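Peptidoglycan-binding domain 1 (Burkholderia, PDB 5NM7) is a phage endolysin that probably binds bacterial peptidoglycan through one domain and hydrolyses it with a lysozyme-like N-acetylmuramidase domain. Local coordinates at residues 115-120 and 159-164; 191-196 and 214-219. All blocks are in the same frame, centred on the assembly; numbering follows the deposited sequence.

Contact 1 (115-120 and 159-164); sequences ILYERH and ARLASA
Tyr117 and Arg160 come together through two torsions: in Tyr117 CG lies anti to the backbone N (chi1 170°), on the side of helix 156-167, and in Arg160 the chain bends at chi3 (75°), bringing NE round toward the strand. The guanidinium then presents a face to the rim of the tyrosine ring. CD1 of Tyr117 sits 3.6 Å from CZ of Arg160, and since CZ lies near the ring plane, with the two planes 78° apart, this is ring edge against guanidinium face rather than a stack. NH1 of Arg160 also gives a weak, bent hydrogen bond to Tyr117 O, 3.1 Å long. Water 1 reinforces that link: it donates to Tyr117 O at 2.7 Å and accepts from Arg119 N and from Arg160 NH2, so it joins the end of the strand, the first turn of helix 119-128 and the arginine. Glu157 forms a salt bridge with NH1, and Ala142 O takes a hydrogen bond from NH2, so the guanidinium is held from several directions.

Farther along the ring, Ala164 CB comes within 3.4 Å of both Tyr117 CE2 and Tyr117 OH, a close fit at the phenol end; the hydroxyl itself is hydrogen-bonded to Leu143 O. On the apolar side, Ile115 CD1 meets Leu161 CD2 at 4.0 Å, the two side chains crossing at about a right angle, while Leu161 CD1 lies more loosely by Tyr117 CD2. Thr176, on the next strand, touches Ile115, Tyr117 and Leu161. Strand 115-117 and the 159-164 part of the helix approach to 8.6 Å, axis to axis. What results is a helix packed on an outer strand of the small three-stranded antiparallel sheet in the lysozyme-like muramidase domain.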
loop_
_atom_site.group_PDB
_atom_site.type_symbol
_atom_site.label_atom_id
_atom_site.label_comp_id
_atom_site.label_asym_id
_atom_site.label_seq_id
_atom_site.Cartn_x
_atom_site.Cartn_y
_atom_site.Cartn_z
ATOM N N ILE A 115 4.671 -3.109 9.250
ATOM C CA ILE A 115 3.945 -2.611 10.428
ATOM C C ILE A 115 4.523 -1.334 10.930
ATOM O O ILE A 115 5.678 -0.994 10.665
ATOM C CB ILE A 115 3.913 -3.637 11.598
ATOM C CG1 ILE A 115 5.325 -4.060 11.991
ATOM C CG2 ILE A 115 3.075 -4.829 11.244
ATOM C CD1 ILE A 115 5.398 -4.653 13.358
ATOM N N LEU A 116 3.708 -0.607 11.701
ATOM C CA LEU A 116 4.185 0.486 12.516
ATOM C C LEU A 116 3.421 0.455 13.812
ATOM O O LEU A 116 2.181 0.504 13.825
ATOM C CB LEU A 116 4.015 1.852 11.838
ATOM C CG LEU A 116 4.810 3.003 12.459
ATOM C CD1 LEU A 116 6.303 2.815 12.190
ATOM C CD2 LEU A 116 4.360 4.338 11.877
ATOM N N TYR A 117 4.155 0.304 14.907
ATOM C CA TYR A 117 3.558 0.239 16.222
ATOM C C TYR A 117 3.407 1.653 16.811
ATOM O O TYR A 117 4.317 2.470 16.675
ATOM C CB TYR A 117 4.427 -0.662 17.105
ATOM C CG TYR A 117 4.028 -0.602 18.560
ATOM C CD1 TYR A 117 4.714 0.206 19.431
ATOM C CD2 TYR A 117 2.930 -1.318 19.031
ATOM C CE1 TYR A 117 4.347 0.313 20.752
ATOM C CE2 TYR A 117 2.552 -1.219 20.350
ATOM C CZ TYR A 117 3.278 -0.412 21.203
ATOM O OH TYR A 117 2.922 -0.281 22.534
ATOM N N GLU A 118 2.233 1.935 17.388
ATOM C CA GLU A 118 1.832 3.272 17.825
ATOM C C GLU A 118 1.613 3.271 19.339
ATOM O O GLU A 118 0.551 2.855 19.835
ATOM C CB GLU A 118 0.539 3.700 17.131
ATOM C CG GLU A 118 0.614 3.766 15.602
ATOM C CD GLU A 118 1.360 4.978 15.086
ATOM O OE1 GLU A 118 1.869 5.757 15.893
ATOM O OE2 GLU A 118 1.427 5.142 13.846
ATOM N N ARG A 119 2.637 3.717 20.059
ATOM C CA ARG A 119 2.650 3.678 21.516
ATOM C C ARG A 119 1.550 4.502 22.158
ATOM O O ARG A 119 1.087 4.168 23.255
ATOM C CB ARG A 119 3.996 4.131 22.054
ATOM C CG ARG A 119 4.346 5.565 21.755
ATOM C CD ARG A 119 5.697 5.888 22.313
ATOM N NE ARG A 119 6.030 7.278 22.111
ATOM C CZ ARG A 119 7.249 7.797 22.233
ATOM N NH1 ARG A 119 8.287 7.040 22.615
ATOM N NH2 ARG A 119 7.429 9.080 21.958
ATOM N N HIS A 120 1.156 5.582 21.477
ATOM C CA HIS A 120 0.021 6.402 21.970
ATOM C C HIS A 120 -1.330 5.721 21.803
ATOM O O HIS A 120 -2.230 5.929 22.621
ATOM C CB HIS A 120 0.078 7.811 21.380
ATOM C CG HIS A 120 -0.338 7.896 19.961
ATOM N ND1 HIS A 120 0.431 7.405 18.924
ATOM C CD2 HIS A 120 -1.451 8.418 19.389
ATOM C CE1 HIS A 120 -0.206 7.603 17.780
ATOM N NE2 HIS A 120 -1.332 8.248 18.036
ATOM N N ALA A 159 10.287 -5.988 16.974
ATOM C CA ALA A 159 10.850 -6.004 18.345
ATOM C C ALA A 159 9.985 -5.167 19.287
ATOM O O ALA A 159 9.672 -5.594 20.405
ATOM C CB ALA A 159 12.305 -5.537 18.357
ATOM N N ARG A 160 9.583 -3.976 18.832
ATOM C CA ARG A 160 8.693 -3.133 19.616
ATOM C C ARG A 160 7.331 -3.828 19.835
ATOM O O ARG A 160 6.795 -3.824 20.956
ATOM C CB ARG A 160 8.495 -1.790 18.926
ATOM C CG ARG A 160 9.761 -0.956 18.840
ATOM C CD ARG A 160 9.477 0.378 18.156
ATOM N NE ARG A 160 8.771 1.231 19.068
ATOM C CZ ARG A 160 7.784 2.051 18.789
ATOM N NH1 ARG A 160 7.225 2.121 17.535
ATOM N NH2 ARG A 160 7.326 2.783 19.816
ATOM N N LEU A 161 6.768 -4.383 18.765
ATOM C CA LEU A 161 5.493 -5.098 18.840
ATOM C C LEU A 161 5.597 -6.292 19.842
ATOM O O LEU A 161 4.738 -6.455 20.710
ATOM C CB LEU A 161 5.053 -5.618 17.490
ATOM C CG LEU A 161 3.749 -6.416 17.454
ATOM C CD1 LEU A 161 2.601 -5.624 18.024
ATOM C CD2 LEU A 161 3.430 -6.898 16.051
ATOM N N ALA A 162 6.687 -7.059 19.731
ATOM C CA ALA A 162 6.920 -8.235 20.566
ATOM C C ALA A 162 6.930 -7.821 22.044
ATOM O O ALA A 162 6.371 -8.543 22.883
ATOM C CB ALA A 162 8.209 -8.937 20.174
ATOM N N SER A 163 7.578 -6.696 22.351
ATOM C CA SER A 163 7.634 -6.156 23.723
ATOM C C SER A 163 6.277 -5.676 24.187
ATOM O O SER A 163 5.809 -6.033 25.270
ATOM C CB SER A 163 8.666 -5.065 23.865
ATOM O OG SER A 163 9.920 -5.477 23.389
ATOM N N ALA A 164 5.606 -4.906 23.334
ATOM C CA ALA A 164 4.235 -4.517 23.639
ATOM C C ALA A 164 3.301 -5.702 23.858
ATOM O O ALA A 164 2.424 -5.647 24.745
ATOM C CB ALA A 164 3.705 -3.627 22.527
HETATM O O HOH W 1 5.183 4.115 18.692
#

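Contact 2 (191-196 and 214-219)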
loop_
_atom_site.group_PDB
_atom_site.type_symbol
_atom_site.label_atom_id
_atom_site.label_comp_id
_atom_site.label_asym_id
_atom_site.label_seq_id
_atom_site.Cartn_x
_atom_site.Cartn_y
_atom_site.Cartn_z
ATOM N N LEU A 191 -14.541 -3.401 11.034
ATOM C CA LEU A 191 -14.403 -3.933 9.693
ATOM C C LEU A 191 -14.860 -5.373 9.542
ATOM O O LEU A 191 -14.692 -5.976 8.482
ATOM C CB LEU A 191 -12.936 -3.793 9.235
ATOM C CG LEU A 191 -12.348 -2.400 9.267
ATOM C CD1 LEU A 191 -10.992 -2.295 8.587
ATOM C CD2 LEU A 191 -13.285 -1.336 8.785
ATOM N N GLY A 192 -15.478 -5.929 10.570
ATOM C CA GLY A 192 -16.117 -7.208 10.453
ATOM C C GLY A 192 -15.246 -8.421 10.534
ATOM O O GLY A 192 -15.644 -9.483 10.077
ATOM N N TYR A 193 -14.046 -8.282 11.105
ATOM C CA TYR A 193 -13.190 -9.430 11.331
ATOM C C TYR A 193 -13.606 -10.116 12.645
ATOM O O TYR A 193 -14.158 -9.458 13.532
ATOM C CB TYR A 193 -11.715 -9.010 11.423
ATOM C CG TYR A 193 -11.182 -8.511 10.110
ATOM C CD1 TYR A 193 -11.372 -7.194 9.712
ATOM C CD2 TYR A 193 -10.498 -9.348 9.257
ATOM C CE1 TYR A 193 -10.872 -6.740 8.516
ATOM C CE2 TYR A 193 -10.025 -8.914 8.025
ATOM C CZ TYR A 193 -10.198 -7.604 7.655
ATOM O OH TYR A 193 -9.727 -7.158 6.455
ATOM N N PRO A 194 -13.341 -11.433 12.774
ATOM C CA PRO A 194 -13.784 -12.162 13.989
ATOM C C PRO A 194 -13.174 -11.641 15.298
ATOM O O PRO A 194 -13.847 -11.610 16.336
ATOM C CB PRO A 194 -13.313 -13.601 13.752
ATOM C CG PRO A 194 -12.873 -13.679 12.335
ATOM C CD PRO A 194 -12.653 -12.299 11.814
ATOM N N ASP A 195 -11.881 -11.293 15.246
ATOM C CA ASP A 195 -11.108 -10.759 16.393
ATOM C C ASP A 195 -9.812 -10.151 15.824
ATOM O O ASP A 195 -9.560 -10.278 14.608
ATOM C CB ASP A 195 -10.786 -11.849 17.422
ATOM C CG ASP A 195 -10.233 -13.092 16.786
ATOM O OD1 ASP A 195 -9.122 -13.061 16.235
ATOM O OD2 ASP A 195 -10.939 -14.111 16.782
ATOM N N VAL A 196 -9.013 -9.527 16.660
ATOM C CA VAL A 196 -7.775 -8.873 16.179
ATOM C C VAL A 196 -6.759 -9.911 15.664
ATOM O O VAL A 196 -6.015 -9.643 14.731
ATOM C CB VAL A 196 -7.148 -7.936 17.222
ATOM C CG1 VAL A 196 -6.495 -8.710 18.363
ATOM C CG2 VAL A 196 -6.145 -6.978 16.555
ATOM N N PHE A 214 -8.187 -2.391 3.566
ATOM C CA PHE A 214 -8.410 -1.014 3.075
ATOM C C PHE A 214 -9.821 -0.831 2.540
ATOM O O PHE A 214 -10.479 0.147 2.884
ATOM C CB PHE A 214 -7.366 -0.621 2.023
ATOM C CG PHE A 214 -7.689 0.639 1.255
ATOM C CD1 PHE A 214 -7.297 1.871 1.739
ATOM C CD2 PHE A 214 -8.374 0.583 0.062
ATOM C CE1 PHE A 214 -7.596 3.021 1.064
ATOM C CE2 PHE A 214 -8.688 1.749 -0.623
ATOM C CZ PHE A 214 -8.282 2.957 -0.120
ATOM N N VAL A 215 -10.274 -1.761 1.719
ATOM C CA VAL A 215 -11.638 -1.690 1.159
ATOM C C VAL A 215 -12.653 -1.611 2.297
ATOM O O VAL A 215 -13.548 -0.743 2.301
ATOM C CB VAL A 215 -11.916 -2.889 0.252
ATOM C CG1 VAL A 215 -13.387 -3.030 -0.074
ATOM C CG2 VAL A 215 -11.103 -2.753 -1.029
ATOM N N ARG A 216 -12.527 -2.511 3.266
ATOM C CA ARG A 216 -13.461 -2.480 4.413
ATOM C C ARG A 216 -13.384 -1.178 5.187
ATOM O O ARG A 216 -14.421 -0.674 5.643
ATOM C CB ARG A 216 -13.253 -3.674 5.325
ATOM C CG ARG A 216 -13.528 -5.018 4.647
ATOM C CD ARG A 216 -13.171 -6.121 5.624
ATOM N NE ARG A 216 -13.338 -7.459 5.059
ATOM C CZ ARG A 216 -13.468 -8.578 5.790
ATOM N NH1 ARG A 216 -13.490 -8.530 7.114
ATOM N NH2 ARG A 216 -13.591 -9.760 5.168
ATOM N N PHE A 217 -12.172 -0.648 5.359
ATOM C CA PHE A 217 -11.922 0.586 6.076
ATOM C C PHE A 217 -12.655 1.738 5.424
ATOM O O PHE A 217 -13.335 2.521 6.104
ATOM C CB PHE A 217 -10.438 0.877 6.123
ATOM C CG PHE A 217 -10.081 2.140 6.824
ATOM C CD1 PHE A 217 -9.723 3.252 6.094
ATOM C CD2 PHE A 217 -10.034 2.218 8.212
ATOM C CE1 PHE A 217 -9.361 4.405 6.751
ATOM C CE2 PHE A 217 -9.682 3.374 8.877
ATOM C CZ PHE A 217 -9.340 4.494 8.128
ATOM N N VAL A 218 -12.561 1.787 4.109
ATOM C CA VAL A 218 -13.229 2.843 3.343
ATOM C C VAL A 218 -14.744 2.652 3.399
ATOM O O VAL A 218 -15.483 3.628 3.606
ATOM C CB VAL A 218 -12.718 2.933 1.918
ATOM C CG1 VAL A 218 -13.466 3.998 1.143
ATOM C CG2 VAL A 218 -11.228 3.300 1.929
ATOM N N LEU A 219 -15.199 1.420 3.233
ATOM C CA LEU A 219 -16.630 1.117 3.320
ATOM C C LEU A 219 -17.230 1.515 4.660
ATOM O O LEU A 219 -18.419 1.885 4.722
ATOM C CB LEU A 219 -16.913 -0.346 3.011
ATOM C CG LEU A 219 -16.780 -0.823 1.566
ATOM C CD1 LEU A 219 -16.892 -2.319 1.437
ATOM C CD2 LEU A 219 -17.779 -0.140 0.646
HETATM O O HOH W 2 -13.430 -11.269 8.124
#
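Arg216 lays its guanidinium over one face of the Tyr193 ring, with NH1 3.3 Å above the ring plane and over its centre. CZ of Arg216 stands 4.2 Å from the ring centroid, 22° off the normal, a cation-pi contact in which the two planes are inclined by 33° rather than stacked flat. The arginine gets there with its chain extended from CG to NE, and on the way CD passes 3.7 Å from Tyr193 OH. The same NH1 that covers the ring also donates to Leu191 O, at 3.1 Å and an N-H...O angle of 141°; the oxygen is tilted out of the guanidinium plane. Water 2 accepts a further bond from NH1 at 2.9 Å and donates a weak one to Gly192 O. NE turns back to Glu212, one helical turn earlier, in a salt bridge that probably balances the positive charge and helps fix the rotation of the group.

In fold terms, the loop running into helix 196-205 lies against the last turns of helix 207-219, within the mainly helical muramidase domain. Asp195 is the N-cap of the helix that follows, its OD1 accepting from Ala198 N, while Phe199 in that helix meets the Tyr193 ring edge-to-face.

Closer to the backbone of helix 207-219, Leu191 makes the apolar part of the contact. Its CB rests on Arg216 CB, and the branched end lies against the helix backbone: CD2 is 3.4 Å from Arg216 O and beside Phe217 CA, and CD1 lies 4.1 Å from Phe217 CB. The Phe217 ring turns off to meet His187 edge-to-face. Ala220, just beyond the helix, also touches Leu191.

How the contacts relate
Followed from the N terminus, both contacts lie in the muramidase part of the chain. Contact 1 comes first: after strand 115-117 and helix 119-128 the chain returns as helix 156-167, closing a loop of 38 residues. It then runs through helix 169-174 and strands 176-178 and 183-184, which complete the sheet begun by strand 115-117. Contact 2 opens only afterwards and spans 17 residues, nearly all helical. The two loops therefore follow in series, neither nesting nor crossing. Their centres are 21 Å apart and they do not touch: contact 1 fastens a helix to the sheet, contact 2 a loop to a helix.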